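Cell division control protein 45 cdc45 putative (Entamoeba histolytica, PDB 6CC2) probably serves in eukaryotic DNA replication as the Cdc45 component of the replicative CMG helicase, and may undergo a conformational switch that regulates DNA replication. Local coordinates at residues I277-L281 / G282-S286. Residues are numbered along the deposited sequence; the frame is centred on the assembly and turned at random.
Sequences IASKL and GIWTS
A278 and W284 meet where helix 275-281 runs out and the chain folds back beside its last turn. The methyl CB of A278 sits over one face of the indole, 3.6 Å from the centroid of the five-membered ring of W284 and 26° off its normal, which qualifies as a CH-pi contact. It is displaced toward the NE1-CE2 side of the ring, with A278 CB to W284 CE2 at 3.4 Å. On W284, CG lies anti to the carbonyl carbon (chi1 -72°), a setting that lays the indole across the alanine. S279 approaches the six-membered ring obliquely and loosely; its OG hydrogen-bonds to R275 O in the preceding turn.

I283 packs against A278 on a different side from the indole: I283 CG1 is 3.8 Å from A278 CB, and CD1 of the same isoleucine also touches that methyl. The other branch turns to L281, with I283 CG2 4.0 Å from L281 CB.

The backbone evidence is that of a Schellman motif. G282 has positive phi (70°), I283 N gives a weak bond to A278 O (3.4 Å), and G282 N gives another weak one to S279 O (3.3 Å). The packing of I283 on A278 is the hydrophobic contact that the motif normally carries. A water completes the closure, donating to A278 O and accepting from W284 N, each at 3.0 Å. Farther on, T285 OG1 donates to G282 O, closing the short span from G282 to T285 on itself.

In the fold, this turn leads from helix 275-281 into the loop before helix 288-298. W284 NE1 bonds to F272 O, and the F272 ring packs edge-to-face with the indole, joining the turn to helix 267-273. V408 and I412 of helix 393-417 also touch W284, while R461 NH2 of helix 444-462 hydrogen-bonds to W284 O.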
loop_
_atom_site.group_PDB
_atom_site.type_symbol
_atom_site.label_atom_id
_atom_site.label_comp_id
_atom_site.label_asym_id
_atom_site.label_seq_id
_atom_site.Cartn_x
_atom_site.Cartn_y
_atom_site.Cartn_z
ATOM N N ILE A 277 -13.378 11.252 1.957
ATOM C CA ILE A 277 -14.135 12.503 1.845
ATOM C C ILE A 277 -15.424 12.274 1.088
ATOM O O ILE A 277 -16.500 12.703 1.512
ATOM C CB ILE A 277 -13.248 13.569 1.160
ATOM C CG1 ILE A 277 -11.909 13.672 1.868
ATOM C CG2 ILE A 277 -13.942 14.900 1.120
ATOM C CD1 ILE A 277 -11.981 13.916 3.357
ATOM N N ALA A 278 -15.348 11.558 -0.041
ATOM C CA ALA A 278 -16.567 11.251 -0.795
ATOM C C ALA A 278 -17.576 10.489 0.052
ATOM O O ALA A 278 -18.789 10.751 -0.009
ATOM C CB ALA A 278 -16.205 10.456 -2.045
ATOM N N SER A 279 -17.099 9.554 0.876
ATOM C CA SER A 279 -17.999 8.799 1.731
ATOM C C SER A 279 -18.706 9.709 2.732
ATOM O O SER A 279 -19.893 9.556 2.981
ATOM C CB SER A 279 -17.230 7.703 2.470
ATOM O OG SER A 279 -16.703 6.758 1.553
ATOM N N LYS A 280 -17.973 10.646 3.322
ATOM C CA LYS A 280 -18.540 11.524 4.331
ATOM C C LYS A 280 -19.435 12.591 3.728
ATOM O O LYS A 280 -20.368 13.040 4.386
ATOM C CB LYS A 280 -17.419 12.164 5.144
ATOM C CG LYS A 280 -16.737 11.172 6.068
ATOM C CD LYS A 280 -15.564 11.782 6.822
ATOM C CE LYS A 280 -15.025 10.792 7.853
ATOM N NZ LYS A 280 -13.890 11.350 8.631
ATOM N N LEU A 281 -19.165 13.009 2.494
ATOM C CA LEU A 281 -20.043 13.951 1.814
ATOM C C LEU A 281 -21.264 13.285 1.204
ATOM O O LEU A 281 -22.174 13.993 0.765
ATOM C CB LEU A 281 -19.278 14.695 0.725
ATOM C CG LEU A 281 -18.156 15.622 1.171
ATOM C CD1 LEU A 281 -17.385 16.130 -0.031
ATOM C CD2 LEU A 281 -18.712 16.779 1.983
ATOM N N GLY A 282 -21.306 11.956 1.156
ATOM C CA GLY A 282 -22.468 11.273 0.623
ATOM C C GLY A 282 -22.666 11.422 -0.873
ATOM O O GLY A 282 -23.786 11.285 -1.359
ATOM N N ILE A 283 -21.585 11.660 -1.628
ATOM C CA ILE A 283 -21.703 11.905 -3.055
ATOM C C ILE A 283 -21.607 10.641 -3.888
ATOM O O ILE A 283 -21.675 10.720 -5.124
ATOM C CB ILE A 283 -20.633 12.919 -3.508
ATOM C CG1 ILE A 283 -19.232 12.451 -3.138
ATOM C CG2 ILE A 283 -20.921 14.272 -2.878
ATOM C CD1 ILE A 283 -18.147 13.381 -3.582
ATOM N N TRP A 284 -21.453 9.474 -3.262
ATOM C CA TRP A 284 -21.456 8.206 -3.981
ATOM C C TRP A 284 -22.804 7.500 -3.879
ATOM O O TRP A 284 -22.895 6.304 -4.167
ATOM C CB TRP A 284 -20.349 7.293 -3.464
ATOM C CG TRP A 284 -18.961 7.714 -3.857
ATOM C CD1 TRP A 284 -18.599 8.759 -4.673
ATOM C CD2 TRP A 284 -17.745 7.090 -3.457
ATOM N NE1 TRP A 284 -17.234 8.812 -4.804
ATOM C CE2 TRP A 284 -16.682 7.802 -4.063
ATOM C CE3 TRP A 284 -17.445 6.003 -2.631
ATOM C CZ2 TRP A 284 -15.356 7.441 -3.887
ATOM C CZ3 TRP A 284 -16.115 5.653 -2.453
ATOM C CH2 TRP A 284 -15.087 6.378 -3.075
ATOM N N THR A 285 -23.821 8.201 -3.456
ATOM C CA THR A 285 -25.153 7.625 -3.334
ATOM C C THR A 285 -25.871 7.697 -4.683
ATOM O O THR A 285 -25.287 8.059 -5.711
ATOM C CB THR A 285 -25.936 8.340 -2.235
ATOM O OG1 THR A 285 -25.961 9.745 -2.509
ATOM C CG2 THR A 285 -25.288 8.100 -0.876
ATOM N N SER A 286 -27.149 7.321 -4.704
ATOM C CA SER A 286 -27.925 7.407 -5.930
ATOM C C SER A 286 -28.050 8.865 -6.361
ATOM O O SER A 286 -28.341 9.744 -5.542
ATOM C CB SER A 286 -29.305 6.785 -5.721
ATOM O OG SER A 286 -29.972 7.394 -4.630
HETATM O O HOH W 1 -20.988 8.699 -0.426
#